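Local coordinates for putative N-acetylmuramoyl-L-alanine amidase,autolysin cwp6 (Peptoclostridium difficile, PDB 5J72), which is a cell wall protein carrying CWB2 cell-wall-anchoring modules and a zinc-containing amidase domain that probably cleaves the N-acetylmuramoyl-L-alanine bond of peptidoglycan, at residues Arg346-Ala351 with Ser400-Thr405; Lys361-Met366 with Lys388-Ile393; Asn406-Thr411 with His437-Glu442. One frame throughout, in Å; residues are numbered along the deposited sequence. Where two conformers were deposited one is given.

Interaction 1: Arg346-Ala351 with Ser400-Thr405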
loop_
_atom_site.group_PDB
_atom_site.type_symbol
_atom_site.label_atom_id
_atom_site.label_comp_id
_atom_site.label_asym_id
_atom_site.label_seq_id
_atom_site.Cartn_x
_atom_site.Cartn_y
_atom_site.Cartn_z
ATOM N N ARG A 346 7.635 -7.436 -0.925
ATOM C CA ARG A 346 6.738 -6.393 -1.493
ATOM C C ARG A 346 5.729 -5.889 -0.439
ATOM O O ARG A 346 5.353 -4.712 -0.496
ATOM C CB ARG A 346 6.015 -6.946 -2.765
ATOM C CG ARG A 346 4.995 -8.028 -2.416
ATOM C CD ARG A 346 4.401 -8.657 -3.675
ATOM N NE ARG A 346 5.416 -9.409 -4.382
ATOM C CZ ARG A 346 5.175 -10.194 -5.423
ATOM N NH1 ARG A 346 3.939 -10.342 -5.879
ATOM N NH2 ARG A 346 6.169 -10.829 -6.022
ATOM N N HIS A 347 5.312 -6.751 0.551
ATOM C CA HIS A 347 4.322 -6.321 1.526
ATOM C C HIS A 347 4.934 -5.508 2.582
ATOM O O HIS A 347 4.360 -4.488 2.959
ATOM C CB HIS A 347 3.578 -7.524 2.113
ATOM C CG HIS A 347 2.977 -8.380 1.050
ATOM N ND1 HIS A 347 3.385 -9.681 0.844
ATOM C CD2 HIS A 347 1.995 -8.132 0.146
ATOM C CE1 HIS A 347 2.675 -10.186 -0.156
ATOM N NE2 HIS A 347 1.830 -9.273 -0.599
ATOM N N GLU A 348 6.139 -5.925 3.102
ATOM C CA GLU A 348 6.801 -5.063 4.086
ATOM C C GLU A 348 7.192 -3.777 3.445
ATOM O O GLU A 348 7.104 -2.725 4.096
ATOM C CB GLU A 348 8.085 -5.722 4.741
ATOM C CG GLU A 348 8.440 -4.879 5.992
ATOM C CD GLU A 348 9.584 -5.508 6.794
ATOM O OE1 GLU A 348 10.335 -6.273 6.208
ATOM O OE2 GLU A 348 9.696 -5.204 7.989
ATOM N N THR A 349 7.615 -3.800 2.179
ATOM C CA THR A 349 8.003 -2.494 1.590
ATOM C C THR A 349 6.710 -1.573 1.418
ATOM O O THR A 349 6.757 -0.394 1.665
ATOM C CB THR A 349 8.606 -2.742 0.214
ATOM O OG1 THR A 349 9.767 -3.614 0.376
ATOM C CG2 THR A 349 9.026 -1.434 -0.430
ATOM N N ASN A 350 5.609 -2.197 1.021
ATOM C CA ASN A 350 4.337 -1.435 0.912
ATOM C C ASN A 350 4.000 -0.805 2.268
ATOM O O ASN A 350 3.690 0.399 2.367
ATOM C CB ASN A 350 3.260 -2.385 0.455
ATOM C CG ASN A 350 1.931 -1.660 0.222
ATOM O OD1 ASN A 350 0.981 -1.879 0.989
ATOM N ND2 ASN A 350 1.817 -0.765 -0.813
ATOM N N ALA A 351 4.123 -1.608 3.385
ATOM C CA ALA A 351 3.792 -1.052 4.719
ATOM C C ALA A 351 4.776 0.024 5.107
ATOM O O ALA A 351 4.359 1.034 5.718
ATOM C CB ALA A 351 3.797 -2.177 5.801
ATOM N N SER A 400 -1.613 -9.300 4.796
ATOM C CA SER A 400 -0.242 -9.468 5.217
ATOM C C SER A 400 0.030 -8.962 6.644
ATOM O O SER A 400 -0.428 -7.911 7.106
ATOM C CB SER A 400 0.696 -8.744 4.237
ATOM O OG SER A 400 2.008 -8.688 4.775
ATOM N N ALA A 401 0.842 -9.748 7.406
ATOM C CA ALA A 401 1.185 -9.355 8.779
ATOM C C ALA A 401 1.936 -8.058 8.858
ATOM O O ALA A 401 1.884 -7.344 9.854
ATOM C CB ALA A 401 2.065 -10.484 9.420
ATOM N N TYR A 402 2.641 -7.692 7.781
ATOM C CA TYR A 402 3.419 -6.430 7.833
ATOM C C TYR A 402 2.477 -5.189 7.877
ATOM O O TYR A 402 2.930 -4.112 8.267
ATOM C CB TYR A 402 4.306 -6.342 6.582
ATOM C CG TYR A 402 5.390 -7.402 6.598
ATOM C CD1 TYR A 402 6.435 -7.347 7.513
ATOM C CD2 TYR A 402 5.358 -8.459 5.715
ATOM C CE1 TYR A 402 7.431 -8.331 7.542
ATOM C CE2 TYR A 402 6.331 -9.460 5.741
ATOM C CZ TYR A 402 7.359 -9.389 6.660
ATOM O OH TYR A 402 8.299 -10.417 6.681
ATOM N N HIS A 403 1.208 -5.364 7.494
ATOM C CA HIS A 403 0.227 -4.246 7.540
ATOM C C HIS A 403 -0.402 -4.079 8.904
ATOM O O HIS A 403 -1.075 -3.085 9.144
ATOM C CB HIS A 403 -0.933 -4.498 6.528
ATOM C CG HIS A 403 -0.465 -4.480 5.112
ATOM N ND1 HIS A 403 0.446 -3.531 4.656
ATOM C CD2 HIS A 403 -0.713 -5.311 4.078
ATOM C CE1 HIS A 403 0.720 -3.809 3.382
ATOM N NE2 HIS A 403 0.029 -4.871 3.006
ATOM N N SER A 404 -0.139 -5.020 9.852
ATOM C CA SER A 404 -0.876 -4.946 11.116
ATOM C C SER A 404 -0.807 -3.670 11.830
ATOM O O SER A 404 -1.840 -3.170 12.279
ATOM C CB SER A 404 -0.390 -6.035 12.086
ATOM O OG SER A 404 -0.576 -7.284 11.472
ATOM N N THR A 405 0.369 -3.127 12.006
ATOM C CA THR A 405 0.489 -1.876 12.753
ATOM C C THR A 405 -0.188 -0.657 12.091
ATOM O O THR A 405 -0.891 0.112 12.747
ATOM C CB THR A 405 1.972 -1.558 12.956
ATOM O OG1 THR A 405 2.621 -2.758 13.412
ATOM C CG2 THR A 405 2.202 -0.474 13.954
#
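Y402, H403 and H347 have the most surface buried where the first turns of helix 346-357 meet the chain entering helix 404-409. No hydrogen bond joins the two segments, so shape does the work. CG of Y402 stands anti to its carbonyl carbon (chi1 -67°), which sets the ring alongside E348. E348 CB lies over one face of that ring, in a CH-pi contact 3.7 Å from the Y402 ring centroid and offset toward the rim. The extended E348 chain then runs obliquely along the CD1-CE1 side. Beyond the contact, Y402 OH bonds to K623 and E348 OE1 to the backbone N of A344.

The H403 ring reaches across to the helix with its CE1 corner. CE1 of H403 lies 3.1 Å from OD1 of N350, and the amide and ring planes are 88° apart. H403 NE2 bonds to I393 O, and the N350 amide bonds to strand 391-394 and to N275. These bonds fix both groups at the crossing. A351 CB packs 3.3 Å from Y402 O.

H347 meets S400 through its CB, 3.3 Å from S400 OG. That hydroxyl accepts from Y402 N at 3.2 Å, and it also bonds to E490. H347 NE2 bonds to S371. The S400-Y402 bond forms an ST turn, which leads into helix 404-409 within the third CWB2 module.

Interaction 2: Lys361-Met366 with Lys388-Ile393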
loop_
_atom_site.group_PDB
_atom_site.type_symbol
_atom_site.label_atom_id
_atom_site.label_comp_id
_atom_site.label_asym_id
_atom_site.label_seq_id
_atom_site.Cartn_x
_atom_site.Cartn_y
_atom_site.Cartn_z
ATOM N N LYS A 361 -2.455 9.955 10.893
ATOM C CA LYS A 361 -3.211 8.845 11.447
ATOM C C LYS A 361 -4.589 8.745 10.824
ATOM O O LYS A 361 -5.211 7.691 10.922
ATOM C CB LYS A 361 -3.358 8.984 12.989
ATOM C CG LYS A 361 -2.046 8.708 13.724
ATOM C CD LYS A 361 -1.898 9.753 14.859
ATOM N N GLU A 362 -5.087 9.800 10.184
ATOM C CA GLU A 362 -6.422 9.727 9.536
ATOM C C GLU A 362 -6.258 9.917 8.032
ATOM O O GLU A 362 -5.939 11.015 7.582
ATOM C CB GLU A 362 -7.370 10.812 10.120
ATOM C CG GLU A 362 -7.451 10.637 11.638
ATOM C CD GLU A 362 -8.627 11.364 12.282
ATOM O OE1 GLU A 362 -9.013 12.457 11.787
ATOM O OE2 GLU A 362 -9.162 10.813 13.281
ATOM N N LEU A 363 -6.428 8.866 7.269
ATOM C CA LEU A 363 -6.252 9.001 5.823
ATOM C C LEU A 363 -7.608 9.363 5.190
ATOM O O LEU A 363 -8.649 9.060 5.770
ATOM C CB LEU A 363 -5.791 7.656 5.265
ATOM C CG LEU A 363 -4.470 7.139 5.889
ATOM C CD1 LEU A 363 -4.283 5.698 5.371
ATOM C CD2 LEU A 363 -3.298 8.075 5.563
ATOM N N SER A 364 -7.597 9.979 4.024
ATOM C CA SER A 364 -8.874 10.268 3.363
ATOM C C SER A 364 -9.371 8.969 2.725
ATOM O O SER A 364 -10.563 8.805 2.504
ATOM C CB SER A 364 -8.658 11.306 2.270
ATOM O OG SER A 364 -7.717 10.764 1.349
ATOM N N ALA A 365 -8.457 8.041 2.396
ATOM C CA ALA A 365 -8.891 6.794 1.767
ATOM C C ALA A 365 -7.780 5.776 1.755
ATOM O O ALA A 365 -6.651 6.126 2.081
ATOM C CB ALA A 365 -9.287 7.043 0.332
ATOM N N MET A 366 -8.098 4.537 1.371
ATOM C CA MET A 366 -7.058 3.518 1.205
ATOM C C MET A 366 -7.479 2.757 0.064
ATOM O O MET A 366 -8.608 2.304 0.040
ATOM C CB MET A 366 -6.921 2.573 2.441
ATOM C CG MET A 366 -5.869 1.456 2.225
ATOM S SD MET A 366 -4.240 2.121 2.555
ATOM C CE MET A 366 -4.197 1.988 4.364
ATOM N N LYS A 388 -5.167 11.672 -3.112
ATOM C CA LYS A 388 -4.046 11.898 -2.198
ATOM C C LYS A 388 -4.100 10.806 -1.092
ATOM O O LYS A 388 -4.054 11.125 0.118
ATOM C CB LYS A 388 -4.052 13.318 -1.645
ATOM C CG LYS A 388 -3.980 14.374 -2.802
ATOM C CD LYS A 388 -3.883 15.770 -2.149
ATOM C CE LYS A 388 -3.793 16.965 -3.105
ATOM N NZ LYS A 388 -2.809 16.726 -4.166
ATOM N N ALA A 389 -4.206 9.574 -1.528
ATOM C CA ALA A 389 -4.369 8.380 -0.688
ATOM C C ALA A 389 -3.406 7.269 -1.134
ATOM O O ALA A 389 -2.991 7.214 -2.283
ATOM C CB ALA A 389 -5.808 7.851 -0.790
ATOM N N PRO A 390 -3.015 6.385 -0.225
ATOM C CA PRO A 390 -2.094 5.293 -0.565
ATOM C C PRO A 390 -2.745 4.089 -1.170
ATOM O O PRO A 390 -3.948 3.840 -1.017
ATOM C CB PRO A 390 -1.484 4.899 0.804
ATOM C CG PRO A 390 -2.651 5.293 1.837
ATOM C CD PRO A 390 -3.362 6.481 1.223
ATOM N N ILE A 391 -1.916 3.301 -1.872
ATOM C CA ILE A 391 -2.375 2.001 -2.334
ATOM C C ILE A 391 -1.739 0.953 -1.376
ATOM O O ILE A 391 -0.524 0.973 -1.146
ATOM C CB ILE A 391 -1.878 1.740 -3.772
ATOM C CG1 ILE A 391 -2.642 2.702 -4.743
ATOM C CG2 ILE A 391 -2.129 0.254 -4.186
ATOM C CD1 ILE A 391 -2.054 2.613 -6.201
ATOM N N LEU A 392 -2.567 0.076 -0.837
ATOM C CA LEU A 392 -2.116 -1.042 -0.007
ATOM C C LEU A 392 -2.187 -2.269 -0.854
ATOM O O LEU A 392 -3.197 -2.463 -1.535
ATOM C CB LEU A 392 -3.084 -1.177 1.169
ATOM C CG LEU A 392 -2.615 -2.250 2.184
ATOM C CD1 LEU A 392 -2.947 -1.766 3.559
ATOM C CD2 LEU A 392 -3.338 -3.571 1.822
ATOM N N ILE A 393 -1.124 -3.125 -0.863
ATOM C CA ILE A 393 -1.235 -4.347 -1.630
ATOM C C ILE A 393 -1.182 -5.554 -0.653
ATOM O O ILE A 393 -0.467 -5.489 0.337
ATOM C CB ILE A 393 -0.117 -4.513 -2.700
ATOM C CG1 ILE A 393 1.295 -4.400 -2.077
ATOM C CG2 ILE A 393 -0.316 -3.376 -3.790
ATOM C CD1 ILE A 393 2.440 -4.753 -3.123
HETATM O O HOH W 1 -4.900 9.882 2.665
HETATM O O HOH W 2 -5.871 12.879 1.216
#
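The two strands of a beta-alpha-beta unit, 362-370 and 391-394, approach each other here, with helix 375-387 between them in sequence. These segments share no direct hydrogen bond; they meet through side-chain packing, and two waters bridge S364 and K388. P390 and M366 have the most buried surface. M366 CG is anti to the backbone N (chi1 177°), and the chain then bends at chi2 and chi3. The bends carry SD back toward P390 and L392, although the CB of M366 points away from 388-393. SD of M366 sits 3.6 Å from CG of P390, the two side chains crossing at about a right angle. SD of M366 also lies 3.8 Å from CB of L392. L363 adds its CD1 branch, 3.9 Å from CG of P390.

The strands run parallel in the CWB2 module, and strand 411-418 pairs with 362-370. At S364 the first strand turns a corner. Beyond it, CB of A365 meets CB of A389 at 3.7 Å. The carbonyl O of A365 is buried 3.4 Å from CD of P390 and has no polar partner in the model.

K388, the first residue after helix 375-387, has positive phi and closes it with a Schellman motif. Its carbonyl O accepts from both waters. Water 1 accepts from S364 N at 3.0 Å, and water 2 bonds to S364 OG at 2.8 Å. S364 OG also bonds to L387 O.

Interaction 3: Asn406-Thr411 with His437-Glu442. With NA (sodium ion), chain E.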
loop_
_atom_site.group_PDB
_atom_site.type_symbol
_atom_site.label_atom_id
_atom_site.label_comp_id
_atom_site.label_asym_id
_atom_site.label_seq_id
_atom_site.Cartn_x
_atom_site.Cartn_y
_atom_site.Cartn_z
ATOM N N ASN A 406 0.090 -0.441 10.791
ATOM C CA ASN A 406 -0.534 0.670 10.078
ATOM C C ASN A 406 -2.079 0.497 10.128
ATOM O O ASN A 406 -2.765 1.464 10.375
ATOM C CB ASN A 406 -0.120 0.605 8.581
ATOM C CG ASN A 406 1.330 1.060 8.345
ATOM O OD1 ASN A 406 1.932 1.724 9.208
ATOM N ND2 ASN A 406 1.959 0.738 7.224
ATOM N N LEU A 407 -2.605 -0.725 9.851
ATOM C CA LEU A 407 -4.075 -0.894 9.824
ATOM C C LEU A 407 -4.674 -0.621 11.237
ATOM O O LEU A 407 -5.694 0.063 11.360
ATOM C CB LEU A 407 -4.461 -2.266 9.309
ATOM C CG LEU A 407 -4.062 -2.478 7.845
ATOM C CD1 LEU A 407 -4.432 -3.841 7.430
ATOM C CD2 LEU A 407 -4.846 -1.460 6.941
ATOM N N SER A 408 -4.001 -1.100 12.295
ATOM C CA SER A 408 -4.445 -0.803 13.649
ATOM C C SER A 408 -4.383 0.672 13.965
ATOM O O SER A 408 -5.402 1.256 14.362
ATOM C CB SER A 408 -3.596 -1.563 14.689
ATOM O OG SER A 408 -4.069 -1.193 15.974
ATOM N N GLU A 409 -3.274 1.320 13.775
ATOM C CA GLU A 409 -3.205 2.713 14.207
ATOM C C GLU A 409 -4.017 3.705 13.401
ATOM O O GLU A 409 -4.553 4.645 13.965
ATOM C CB GLU A 409 -1.777 3.205 14.178
ATOM C CG GLU A 409 -0.891 2.363 15.101
ATOM C CD GLU A 409 0.501 2.951 15.333
ATOM O OE1 GLU A 409 1.070 3.608 14.418
ATOM O OE2 GLU A 409 1.029 2.737 16.455
ATOM N N LYS A 410 -4.107 3.512 12.080
ATOM C CA LYS A 410 -4.781 4.553 11.261
ATOM C C LYS A 410 -6.243 4.300 10.998
ATOM O O LYS A 410 -6.770 3.218 11.247
ATOM C CB LYS A 410 -4.092 4.619 9.865
ATOM C CG LYS A 410 -2.608 4.969 9.943
ATOM C CD LYS A 410 -1.967 5.220 8.493
ATOM C CE LYS A 410 -0.459 5.435 8.561
ATOM N NZ LYS A 410 -0.099 6.713 9.181
ATOM N N THR A 411 -6.909 5.338 10.467
ATOM C CA THR A 411 -8.271 5.127 9.974
ATOM C C THR A 411 -8.246 5.680 8.534
ATOM O O THR A 411 -7.340 6.448 8.208
ATOM C CB THR A 411 -9.334 5.927 10.807
ATOM O OG1 THR A 411 -9.016 7.333 10.758
ATOM C CG2 THR A 411 -9.368 5.480 12.253
ATOM N N HIS A 437 -8.964 4.078 15.422
ATOM C CA HIS A 437 -7.592 4.202 15.869
ATOM C C HIS A 437 -7.304 3.115 16.906
ATOM O O HIS A 437 -8.196 2.759 17.670
ATOM C CB HIS A 437 -7.392 5.565 16.494
ATOM C CG HIS A 437 -7.413 6.640 15.466
ATOM N ND1 HIS A 437 -6.584 6.608 14.355
ATOM C CD2 HIS A 437 -8.176 7.754 15.349
ATOM C CE1 HIS A 437 -6.851 7.673 13.613
ATOM N NE2 HIS A 437 -7.805 8.382 14.185
ATOM N N ASN A 438 -6.075 2.566 16.923
ATOM C CA ASN A 438 -5.718 1.529 17.890
ATOM C C ASN A 438 -6.684 0.407 17.777
ATOM O O ASN A 438 -7.077 -0.192 18.786
ATOM C CB ASN A 438 -5.740 2.089 19.315
ATOM C CG ASN A 438 -4.765 3.205 19.456
ATOM O OD1 ASN A 438 -3.618 3.082 18.985
ATOM N ND2 ASN A 438 -5.135 4.355 19.999
ATOM N N ALA A 439 -7.114 0.128 16.557
ATOM C CA ALA A 439 -8.035 -0.965 16.326
ATOM C C ALA A 439 -7.426 -2.307 16.781
ATOM O O ALA A 439 -6.221 -2.520 16.652
ATOM C CB ALA A 439 -8.366 -1.051 14.852
ATOM N N PRO A 440 -8.241 -3.227 17.322
ATOM C CA PRO A 440 -7.651 -4.502 17.736
ATOM C C PRO A 440 -7.191 -5.272 16.502
ATOM O O PRO A 440 -7.702 -5.047 15.406
ATOM C CB PRO A 440 -8.792 -5.193 18.491
ATOM C CG PRO A 440 -10.041 -4.497 18.020
ATOM C CD PRO A 440 -9.630 -3.094 17.787
ATOM N N THR A 441 -6.243 -6.177 16.686
ATOM C CA THR A 441 -5.713 -7.002 15.610
ATOM C C THR A 441 -6.446 -8.348 15.671
ATOM O O THR A 441 -6.057 -9.196 16.486
ATOM C CB THR A 441 -4.185 -7.150 15.815
ATOM O OG1 THR A 441 -3.959 -7.576 17.167
ATOM C CG2 THR A 441 -3.428 -5.828 15.586
ATOM N N GLU A 442 -7.490 -8.569 14.839
ATOM C CA GLU A 442 -8.210 -9.842 14.941
ATOM C C GLU A 442 -8.910 -10.350 13.640
ATOM O O GLU A 442 -8.831 -11.551 13.361
ATOM C CB GLU A 442 -9.219 -9.742 16.109
HETATM NA NA NA E . -7.208 1.394 12.536
HETATM O O HOH W 3 -2.334 1.118 17.671
#
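H437 leaves its backbone with CG anti to the carbonyl carbon (chi1 -71°), and this swings the ring to the end of helix 404-409. CB of H437 passes 3.9 Å from E409 O. CG comes under CG2 of T411, whose methyl lies over the ring centre, and CD2 lies beneath it too. This CH-pi contact puts T411 CG2 3.6 Å from the H437 ring centroid. ND1 of H437 donates to E409 O at 2.9 Å, and the N-H...O angle of 173° makes the bond nearly straight. The acceptor lies in the ring plane and the donor in the carbonyl plane. Between the two nitrogens, CE1 of H437 comes 3.6 Å from OG1 of T411. At the tip, NE2 bonds to E362 OE2. The ring is thus held at two nitrogens and over one face, which fixes its rotation. The carboxylate may favour a protonated ring.

S408 makes the second grip. OG of S408, anti to the backbone N, donates to A439 O at 2.6 Å, on a lone pair of that carbonyl. A439 N donates to S408 O from above the carbonyl plane. S408 O also binds the sodium ion, at 2.6 Å, with L407 O and K410 O. The carbonyl oxygens of S433 and K436, just before 437-442, complete the site.

The sodium joins the C-terminal end of helix 404-409 to the chain leaving helix 424-433, beside strands 362-370 and 411-418.

Overall arrangement
From the N terminus, helix 346-357 comes first, then strand 362-370, helix 375-387 and strand 391-394. Interaction 2 closes the loop between the two strands. It is nested inside the longer loop closed by interaction 1, which brings the chain at 400-405 back to helix 346-357. N350 and H403 link these two contacts. Interaction 3 opens after both have closed. It shares helix 404-409 with interaction 1, and N406 bonds to A351 O. A backbone bond from L363 N to T411 O ties interactions 2 and 3, beside H437. Together the contacts tie helices 346-357 and 404-409 and strands 362-370 and 391-394 to each other and to the chain after helix 424-433.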